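Local coordinates for aromatic amino acid aminotransferase I (Candida albicans WO-1, PDB 6HNU), which probably transfers the amino group of aromatic amino acids to 2-oxoglutarate with the help of pyridoxal 5'-phosphate, giving aromatic oxo-acids and glutamate, at residues 9-23 against 314-327. Sequence-based numbering, arbitrary orientation.
Sequences AKDLTHLLSNESKAR and QKDLLERYVRLHEV
A single nitrogen of Arg320 gathers two carbonyls of the 18-23 turn: NH2 donates to Ser20 O and to Arg23 O, each at 2.8 Å. Ser20 O is met in its carbonyl plane and also accepts from Arg23 N, whereas Arg23 O takes the donor from above its plane. The arginine gets there through bends at chi2 and chi3 (-72° and 91°), and its far edge is held by Glu319, whose carboxylate meets NE and NH1 side-on. That same carboxylate accepts from Arg323, which in turn grips Glu326, so the guanidinium is fixed by a salt-bridge network running along helix 315-327.

Beneath the bend, the methylenes of Arg320 are covered by Leu16, whose CD1 lies 3.7 Å from Arg320 CG, and by Ser20 OG, which shares a water with Arg320 O. Arg23 runs out over the next turn, extended from CG to NE, and lays one guanidinium face on Leu324: CD1 sits over its centre, 3.6 Å from Arg23 CZ. Val327 CG2 touches Arg23 NH1.

At the other end, Gln314 NE2 donates to Lys10 O at 3.0 Å, with the acceptor in the amide plane, while Gly290 O also accepts from NE2. A water joins Gln314 OE1 to Leu12 N, and Ala9 CB lies over one face of the amide while Leu12 CD1 comes up at its NE2 end.

The two helices cross at 79°. Here the N-terminal arm of a class-I, PLP-dependent aminotransferase lies along the helix that follows strand 309-314 of the large mixed sheet, ending at the dimer interface, where Glu171 of the second subunit packs on Arg23 and Val327, and the side chain of Val327 lies about 8 Å from a bound phenylalanine.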
ATOM      1  N   ALA B   9      22.096  12.984 -14.810  1.00 27.14           N
ATOM      2  CA  ALA B   9      21.041  13.910 -14.328  1.00 28.78           C
ATOM      3  C   ALA B   9      21.679  14.965 -13.420  1.00 29.24           C
ATOM      4  O   ALA B   9      22.735  14.697 -12.825  1.00 25.41           O
ATOM      5  CB  ALA B   9      19.966  13.152 -13.583  1.00 28.66           C
ATOM      6  N   LYS B  10      21.038  16.121 -13.300  1.00 28.85           N
ATOM      7  CA  LYS B  10      21.415  17.130 -12.291  1.00 28.55           C
ATOM      8  C   LYS B  10      21.252  16.508 -10.919  1.00 28.09           C
ATOM      9  O   LYS B  10      20.427  15.601 -10.756  1.00 23.63           O
ATOM     10  CB  LYS B  10      20.575  18.396 -12.408  1.00 30.19           C
ATOM     11  CG  LYS B  10      20.914  19.236 -13.636  1.00 36.85           C
ATOM     12  CD  LYS B  10      20.397  20.659 -13.543  1.00 42.85           C
ATOM     13  CE  LYS B  10      20.849  21.525 -14.701  1.00 47.08           C
ATOM     14  NZ  LYS B  10      22.322  21.673 -14.732  1.00 49.98           N
ATOM     15  N   ASP B  11      22.058  16.982  -9.982  1.00 26.79           N
ATOM     16  CA  ASP B  11      21.896  16.692  -8.542  1.00 26.47           C
ATOM     17  C   ASP B  11      20.694  17.488  -8.045  1.00 24.71           C
ATOM     18  O   ASP B  11      20.787  18.722  -7.964  1.00 23.76           O
ATOM     19  CB  ASP B  11      23.162  17.055  -7.763  1.00 27.44           C
ATOM     20  CG  ASP B  11      23.074  16.583  -6.331  1.00 31.42           C
ATOM     21  OD1 ASP B  11      21.967  16.630  -5.764  1.00 27.52           O
ATOM     22  OD2 ASP B  11      24.116  16.165  -5.804  1.00 39.40           O
ATOM     23  N   LEU B  12      19.595  16.817  -7.711  1.00 26.46           N
ATOM     24  CA  LEU B  12      18.374  17.519  -7.254  1.00 25.66           C
ATOM     25  C   LEU B  12      18.087  17.152  -5.802  1.00 26.49           C
ATOM     26  O   LEU B  12      16.934  17.317  -5.349  1.00 23.97           O
ATOM     27  CB  LEU B  12      17.223  17.153  -8.199  1.00 24.85           C
ATOM     28  CG  LEU B  12      17.417  17.584  -9.655  1.00 25.19           C
ATOM     29  CD1 LEU B  12      16.217  17.190 -10.514  1.00 26.21           C
ATOM     30  CD2 LEU B  12      17.644  19.081  -9.768  1.00 25.25           C
ATOM     31  N   THR B  13      19.085  16.682  -5.054  1.00 26.88           N
ATOM     32  CA  THR B  13      18.809  16.218  -3.668  1.00 26.04           C
ATOM     33  C   THR B  13      18.389  17.439  -2.837  1.00 24.85           C
ATOM     34  O   THR B  13      17.602  17.261  -1.920  1.00 23.62           O
ATOM     35  CB  THR B  13      19.930  15.325  -3.116  1.00 27.13           C
ATOM     36  OG1 THR B  13      21.116  16.089  -3.181  1.00 27.60           O
ATOM     37  CG2 THR B  13      20.095  14.015  -3.865  1.00 28.58           C
ATOM     38  N   HIS B  14      18.717  18.667  -3.246  1.00 23.43           N
ATOM     39  CA  HIS B  14      18.236  19.897  -2.562  1.00 23.16           C
ATOM     40  C   HIS B  14      16.701  20.052  -2.690  1.00 22.66           C
ATOM     41  O   HIS B  14      16.099  20.860  -1.952  1.00 22.08           O
ATOM     42  CB  HIS B  14      19.010  21.132  -3.074  1.00 24.07           C
ATOM     43  CG  HIS B  14      18.788  21.421  -4.527  1.00 23.43           C
ATOM     44  ND1 HIS B  14      19.439  20.728  -5.523  1.00 22.83           N
ATOM     45  CD2 HIS B  14      17.981  22.294  -5.149  1.00 23.79           C
ATOM     46  CE1 HIS B  14      19.066  21.195  -6.700  1.00 24.21           C
ATOM     47  NE2 HIS B  14      18.155  22.140  -6.498  1.00 24.23           N
ATOM     48  N   LEU B  15      16.025  19.301  -3.554  1.00 23.07           N
ATOM     49  CA  LEU B  15      14.545  19.448  -3.680  1.00 22.20           C
ATOM     50  C   LEU B  15      13.822  18.435  -2.782  1.00 21.64           C
ATOM     51  O   LEU B  15      12.581  18.557  -2.608  1.00 19.40           O
ATOM     52  CB  LEU B  15      14.161  19.311  -5.156  1.00 21.61           C
ATOM     53  CG  LEU B  15      14.706  20.435  -6.033  1.00 23.47           C
ATOM     54  CD1 LEU B  15      14.220  20.263  -7.464  1.00 22.10           C
ATOM     55  CD2 LEU B  15      14.322  21.805  -5.464  1.00 23.50           C
ATOM     56  N   LEU B  16      14.555  17.469  -2.208  1.00 20.56           N
ATOM     57  CA  LEU B  16      13.967  16.565  -1.184  1.00 20.47           C
ATOM     58  C   LEU B  16      13.551  17.390   0.035  1.00 21.90           C
ATOM     59  O   LEU B  16      14.252  18.357   0.371  1.00 22.54           O
ATOM     60  CB  LEU B  16      14.983  15.504  -0.770  1.00 20.16           C
ATOM     61  CG  LEU B  16      15.390  14.509  -1.840  1.00 18.82           C
ATOM     62  CD1 LEU B  16      16.633  13.764  -1.404  1.00 21.08           C
ATOM     63  CD2 LEU B  16      14.256  13.515  -2.174  1.00 19.54           C
ATOM     64  N   SER B  17      12.448  17.013   0.670  1.00 21.13           N
ATOM     65  CA  SER B  17      12.051  17.488   2.010  1.00 21.70           C
ATOM     66  C   SER B  17      13.158  17.094   3.013  1.00 22.88           C
ATOM     67  O   SER B  17      13.828  16.026   2.818  1.00 20.20           O
ATOM     68  CB  SER B  17      10.717  16.928   2.397  1.00 23.71           C
ATOM     69  OG  SER B  17      10.844  15.618   2.908  1.00 23.55           O
ATOM     70  N   ASN B  18      13.360  17.916   4.037  1.00 23.11           N
ATOM     71  CA  ASN B  18      14.241  17.622   5.198  1.00 26.27           C
ATOM     72  C   ASN B  18      13.900  16.227   5.747  1.00 24.63           C
ATOM     73  O   ASN B  18      14.843  15.433   5.961  1.00 24.31           O
ATOM     74  CB  ASN B  18      14.129  18.736   6.247  1.00 28.91           C
ATOM     75  CG  ASN B  18      14.804  20.016   5.797  1.00 30.79           C
ATOM     76  OD1 ASN B  18      15.489  20.041   4.774  1.00 31.05           O
ATOM     77  ND2 ASN B  18      14.614  21.091   6.546  1.00 32.27           N
ATOM     78  N   GLU B  19      12.614  15.886   5.831  1.00 20.63           N
ATOM     79  CA  GLU B  19      12.134  14.626   6.456  1.00 23.98           C
ATOM     80  C   GLU B  19      12.580  13.428   5.597  1.00 23.06           C
ATOM     81  O   GLU B  19      13.032  12.398   6.148  1.00 21.72           O
ATOM     82  CB  GLU B  19      10.621  14.723   6.663  1.00 26.78           C
ATOM     83  CG  GLU B  19      10.199  15.876   7.594  1.00 29.92           C
ATOM     84  CD  GLU B  19      10.015  17.262   6.976  1.00 29.53           C
ATOM     85  OE1 GLU B  19      10.253  17.418   5.776  1.00 27.43           O
ATOM     86  OE2 GLU B  19       9.599  18.180   7.695  1.00 34.71           O
ATOM     87  N   SER B  20      12.502  13.552   4.276  1.00 21.53           N
ATOM     88  CA  SER B  20      12.900  12.477   3.334  1.00 20.15           C
ATOM     89  C   SER B  20      14.411  12.251   3.482  1.00 20.16           C
ATOM     90  O   SER B  20      14.857  11.084   3.592  1.00 19.28           O
ATOM     91  CB  SER B  20      12.519  12.841   1.938  1.00 18.96           C
ATOM     92  OG  SER B  20      12.868  11.836   1.025  1.00 18.04           O
ATOM     93  N   LYS B  21      15.190  13.333   3.505  1.00 21.72           N
ATOM     94  CA  LYS B  21      16.675  13.221   3.593  1.00 24.88           C
ATOM     95  C   LYS B  21      17.085  12.486   4.873  1.00 22.24           C
ATOM     96  O   LYS B  21      18.061  11.735   4.821  1.00 23.78           O
ATOM     97  CB  LYS B  21      17.308  14.614   3.602  1.00 28.90           C
ATOM     98  CG  LYS B  21      17.515  15.270   2.246  1.00 33.57           C
ATOM     99  CD  LYS B  21      17.491  16.770   2.421  1.00 38.63           C
ATOM    100  CE  LYS B  21      18.261  17.509   1.365  1.00 47.40           C
ATOM    101  NZ  LYS B  21      17.730  18.887   1.215  1.00 53.31           N
ATOM    102  N   ALA B  22      16.386  12.715   5.977  1.00 24.18           N
ATOM    103  CA  ALA B  22      16.665  12.123   7.315  1.00 24.37           C
ATOM    104  C   ALA B  22      16.264  10.638   7.434  1.00 26.34           C
ATOM    105  O   ALA B  22      16.661  10.007   8.436  1.00 25.86           O
ATOM    106  CB  ALA B  22      15.981  12.947   8.373  1.00 26.55           C
ATOM    107  N   ARG B  23      15.495  10.075   6.494  1.00 24.64           N
ATOM    108  CA  ARG B  23      15.066   8.646   6.545  1.00 25.00           C
ATOM    109  C   ARG B  23      16.309   7.755   6.477  1.00 27.00           C
ATOM    110  O   ARG B  23      17.265   8.160   5.795  1.00 25.82           O
ATOM    111  CB  ARG B  23      14.078   8.302   5.429  1.00 22.78           C
ATOM    112  CG  ARG B  23      12.683   8.870   5.680  1.00 22.97           C
ATOM    113  CD  ARG B  23      11.647   8.452   4.644  1.00 21.80           C
ATOM    114  NE  ARG B  23      10.392   9.081   4.976  1.00 19.47           N
ATOM    115  CZ  ARG B  23       9.538   8.635   5.890  1.00 20.46           C
ATOM    116  NH1 ARG B  23       9.769   7.499   6.549  1.00 21.05           N
ATOM    117  NH2 ARG B  23       8.467   9.357   6.167  1.00 21.81           N
ATOM    118  N   GLN B 314      15.219   9.648 -11.436  1.00 17.06           N
ATOM    119  CA  GLN B 314      16.677   9.483 -11.277  1.00 18.44           C
ATOM    120  C   GLN B 314      16.921   8.624 -10.033  1.00 19.09           C
ATOM    121  O   GLN B 314      16.108   8.653  -9.096  1.00 18.87           O
ATOM    122  CB  GLN B 314      17.421  10.808 -11.321  1.00 19.20           C
ATOM    123  CG  GLN B 314      17.120  11.779 -10.222  1.00 19.59           C
ATOM    124  CD  GLN B 314      18.201  12.839 -10.229  1.00 23.31           C
ATOM    125  OE1 GLN B 314      19.347  12.563  -9.868  1.00 24.16           O
ATOM    126  NE2 GLN B 314      17.883  14.030 -10.725  1.00 21.95           N
ATOM    127  N   LYS B 315      17.996   7.850 -10.077  1.00 19.49           N
ATOM    128  CA  LYS B 315      18.357   6.831  -9.056  1.00 23.09           C
ATOM    129  C   LYS B 315      18.271   7.428  -7.661  1.00 20.05           C
ATOM    130  O   LYS B 315      17.644   6.813  -6.808  1.00 18.97           O
ATOM    131  CB  LYS B 315      19.782   6.329  -9.286  1.00 27.35           C
ATOM    132  CG  LYS B 315      19.966   4.839  -9.128  1.00 38.87           C
ATOM    133  CD  LYS B 315      19.760   4.124 -10.442  1.00 46.67           C
ATOM    134  CE  LYS B 315      21.015   4.087 -11.292  1.00 45.07           C
ATOM    135  NZ  LYS B 315      20.774   3.334 -12.541  1.00 47.36           N
ATOM    136  N   ASP B 316      18.957   8.538  -7.418  1.00 19.40           N
ATOM    137  CA  ASP B 316      19.064   9.092  -6.058  1.00 22.06           C
ATOM    138  C   ASP B 316      17.721   9.595  -5.515  1.00 21.87           C
ATOM    139  O   ASP B 316      17.583   9.574  -4.278  1.00 20.79           O
ATOM    140  CB  ASP B 316      20.109  10.187  -5.957  1.00 24.73           C
ATOM    141  CG  ASP B 316      21.517   9.676  -6.185  1.00 28.50           C
ATOM    142  OD1 ASP B 316      21.745   8.441  -6.022  1.00 29.80           O
ATOM    143  OD2 ASP B 316      22.327  10.491  -6.609  1.00 31.73           O
ATOM    144  N   LEU B 317      16.760  10.002  -6.339  1.00 20.88           N
ATOM    145  CA  LEU B 317      15.425  10.390  -5.800  1.00 21.30           C
ATOM    146  C   LEU B 317      14.608   9.123  -5.543  1.00 17.89           C
ATOM    147  O   LEU B 317      13.978   9.043  -4.483  1.00 18.70           O
ATOM    148  CB  LEU B 317      14.710  11.365  -6.754  1.00 22.26           C
ATOM    149  CG  LEU B 317      15.453  12.657  -7.096  1.00 23.04           C
ATOM    150  CD1 LEU B 317      14.614  13.551  -8.019  1.00 23.44           C
ATOM    151  CD2 LEU B 317      15.880  13.436  -5.857  1.00 24.41           C
ATOM    152  N   LEU B 318      14.662   8.135  -6.437  1.00 17.11           N
ATOM    153  CA  LEU B 318      13.942   6.849  -6.307  1.00 17.82           C
ATOM    154  C   LEU B 318      14.391   6.151  -5.019  1.00 18.39           C
ATOM    155  O   LEU B 318      13.540   5.540  -4.372  1.00 16.92           O
ATOM    156  CB  LEU B 318      14.160   5.940  -7.524  1.00 18.07           C
ATOM    157  CG  LEU B 318      13.428   6.327  -8.801  1.00 22.55           C
ATOM    158  CD1 LEU B 318      13.372   5.179  -9.788  1.00 24.13           C
ATOM    159  CD2 LEU B 318      12.058   6.795  -8.513  1.00 25.09           C
ATOM    160  N   GLU B 319      15.664   6.286  -4.625  1.00 19.53           N
ATOM    161  CA  GLU B 319      16.185   5.662  -3.392  1.00 20.78           C
ATOM    162  C   GLU B 319      15.426   6.196  -2.167  1.00 19.78           C
ATOM    163  O   GLU B 319      15.150   5.389  -1.281  1.00 18.58           O
ATOM    164  CB  GLU B 319      17.704   5.831  -3.307  1.00 20.98           C
ATOM    165  CG  GLU B 319      18.298   5.139  -2.091  1.00 21.86           C
ATOM    166  CD  GLU B 319      18.262   5.998  -0.846  1.00 22.07           C
ATOM    167  OE1 GLU B 319      18.084   7.229  -1.010  1.00 21.92           O
ATOM    168  OE2 GLU B 319      18.336   5.428   0.291  1.00 22.67           O
ATOM    169  N   ARG B 320      15.083   7.488  -2.118  1.00 19.12           N
ATOM    170  CA  ARG B 320      14.283   8.075  -1.022  1.00 17.49           C
ATOM    171  C   ARG B 320      12.842   7.524  -1.033  1.00 18.41           C
ATOM    172  O   ARG B 320      12.286   7.303   0.057  1.00 16.20           O
ATOM    173  CB  ARG B 320      14.293   9.601  -1.090  1.00 17.80           C
ATOM    174  CG  ARG B 320      15.661  10.211  -0.837  1.00 19.16           C
ATOM    175  CD  ARG B 320      16.104  10.120   0.615  1.00 20.32           C
ATOM    176  NE  ARG B 320      16.875   8.913   0.924  1.00 21.05           N
ATOM    177  CZ  ARG B 320      17.295   8.567   2.139  1.00 21.30           C
ATOM    178  NH1 ARG B 320      18.043   7.484   2.273  1.00 21.30           N
ATOM    179  NH2 ARG B 320      17.009   9.307   3.207  1.00 22.03           N
ATOM    180  N   TYR B 321      12.235   7.340  -2.194  1.00 19.28           N
ATOM    181  CA  TYR B 321      10.946   6.614  -2.266  1.00 18.75           C
ATOM    182  C   TYR B 321      11.092   5.205  -1.661  1.00 21.36           C
ATOM    183  O   TYR B 321      10.169   4.769  -0.984  1.00 18.29           O
ATOM    184  CB  TYR B 321      10.443   6.477  -3.695  1.00 18.28           C
ATOM    185  CG  TYR B 321       9.769   7.680  -4.293  1.00 17.09           C
ATOM    186  CD1 TYR B 321      10.510   8.671  -4.932  1.00 17.17           C
ATOM    187  CD2 TYR B 321       8.394   7.750  -4.376  1.00 16.53           C
ATOM    188  CE1 TYR B 321       9.895   9.733  -5.584  1.00 16.23           C
ATOM    189  CE2 TYR B 321       7.760   8.822  -5.000  1.00 17.26           C
ATOM    190  CZ  TYR B 321       8.510   9.809  -5.621  1.00 17.51           C
ATOM    191  OH  TYR B 321       7.902  10.837  -6.294  1.00 17.05           O
ATOM    192  N   VAL B 322      12.169   4.468  -1.958  1.00 20.43           N
ATOM    193  CA  VAL B 322      12.338   3.078  -1.450  1.00 20.60           C
ATOM    194  C   VAL B 322      12.402   3.104   0.087  1.00 19.41           C
ATOM    195  O   VAL B 322      11.667   2.351   0.735  1.00 20.15           O
ATOM    196  CB  VAL B 322      13.566   2.406  -2.091  1.00 21.61           C
ATOM    197  CG1 VAL B 322      13.816   1.060  -1.431  1.00 23.39           C
ATOM    198  CG2 VAL B 322      13.392   2.254  -3.600  1.00 21.50           C
ATOM    199  N   ARG B 323      13.154   4.027   0.678  1.00 20.39           N
ATOM    200  CA  ARG B 323      13.214   4.184   2.157  1.00 21.17           C
ATOM    201  C   ARG B 323      11.802   4.398   2.703  1.00 19.24           C
ATOM    202  O   ARG B 323      11.431   3.768   3.698  1.00 18.44           O
ATOM    203  CB  ARG B 323      14.117   5.363   2.511  1.00 21.12           C
ATOM    204  CG  ARG B 323      15.552   5.160   2.050  1.00 23.55           C
ATOM    205  CD  ARG B 323      16.262   4.045   2.821  1.00 25.08           C
ATOM    206  NE  ARG B 323      16.128   2.691   2.284  1.00 23.80           N
ATOM    207  CZ  ARG B 323      16.818   2.158   1.278  1.00 26.93           C
ATOM    208  NH1 ARG B 323      17.704   2.856   0.590  1.00 28.82           N
ATOM    209  NH2 ARG B 323      16.606   0.892   0.944  1.00 29.39           N
ATOM    210  N   LEU B 324      11.016   5.261   2.078  1.00 18.56           N
ATOM    211  CA  LEU B 324       9.638   5.517   2.544  1.00 17.12           C
ATOM    212  C   LEU B 324       8.801   4.251   2.365  1.00 18.45           C
ATOM    213  O   LEU B 324       8.116   3.849   3.347  1.00 17.54           O
ATOM    214  CB  LEU B 324       9.027   6.684   1.781  1.00 17.81           C
ATOM    215  CG  LEU B 324       7.549   6.948   2.048  1.00 17.47           C
ATOM    216  CD1 LEU B 324       7.264   7.203   3.517  1.00 18.12           C
ATOM    217  CD2 LEU B 324       7.095   8.145   1.219  1.00 16.92           C
ATOM    218  N   HIS B 325       8.880   3.613   1.203  1.00 17.41           N
ATOM    219  CA  HIS B 325       8.107   2.372   0.929  1.00 18.02           C
ATOM    220  C   HIS B 325       8.377   1.293   1.994  1.00 16.87           C
ATOM    221  O   HIS B 325       7.426   0.624   2.385  1.00 16.72           O
ATOM    222  CB  HIS B 325       8.395   1.859  -0.468  1.00 18.05           C
ATOM    223  CG  HIS B 325       7.656   2.573  -1.543  1.00 18.38           C
ATOM    224  ND1 HIS B 325       7.938   2.333  -2.855  1.00 17.78           N
ATOM    225  CD2 HIS B 325       6.615   3.429  -1.532  1.00 19.85           C
ATOM    226  CE1 HIS B 325       7.109   3.028  -3.612  1.00 19.13           C
ATOM    227  NE2 HIS B 325       6.308   3.708  -2.853  1.00 18.73           N
ATOM    228  N   GLU B 326       9.642   1.107   2.421  1.00 17.14           N
ATOM    229  CA  GLU B 326      10.050   0.141   3.465  1.00 17.78           C
ATOM    230  C   GLU B 326       9.191   0.242   4.723  1.00 19.76           C
ATOM    231  O   GLU B 326       8.882  -0.811   5.263  1.00 19.37           O
ATOM    232  CB  GLU B 326      11.527   0.300   3.840  1.00 19.14           C
ATOM    233  CG  GLU B 326      12.351  -0.414   2.822  1.00 21.01           C
ATOM    234  CD  GLU B 326      13.829  -0.069   2.802  1.00 22.89           C
ATOM    235  OE1 GLU B 326      14.249   0.878   3.506  1.00 22.07           O
ATOM    236  OE2 GLU B 326      14.544  -0.753   2.036  1.00 26.56           O
ATOM    237  N   VAL B 327       8.808   1.442   5.144  1.00 18.74           N
ATOM    238  CA  VAL B 327       8.046   1.655   6.411  1.00 19.68           C
ATOM    239  C   VAL B 327       6.616   2.147   6.160  1.00 21.99           C
ATOM    240  O   VAL B 327       5.948   2.531   7.137  1.00 25.34           O
ATOM    241  CB  VAL B 327       8.821   2.615   7.321  1.00 19.30           C
ATOM    242  CG1 VAL B 327      10.169   2.005   7.673  1.00 19.65           C
ATOM    243  CG2 VAL B 327       8.988   3.993   6.696  1.00 20.22           C
TER
HETATM  244  O   HOH W   1      22.356  12.941 -10.753  1.00 29.56           O
HETATM  245  O   HOH W   2      19.768  13.979  -7.442  1.00 24.89           O
HETATM  246  O   HOH W   3      11.032   9.693   0.829  1.00 18.22           O
HETATM  247  O   HOH W   4      12.173   5.707   6.116  1.00 24.04           O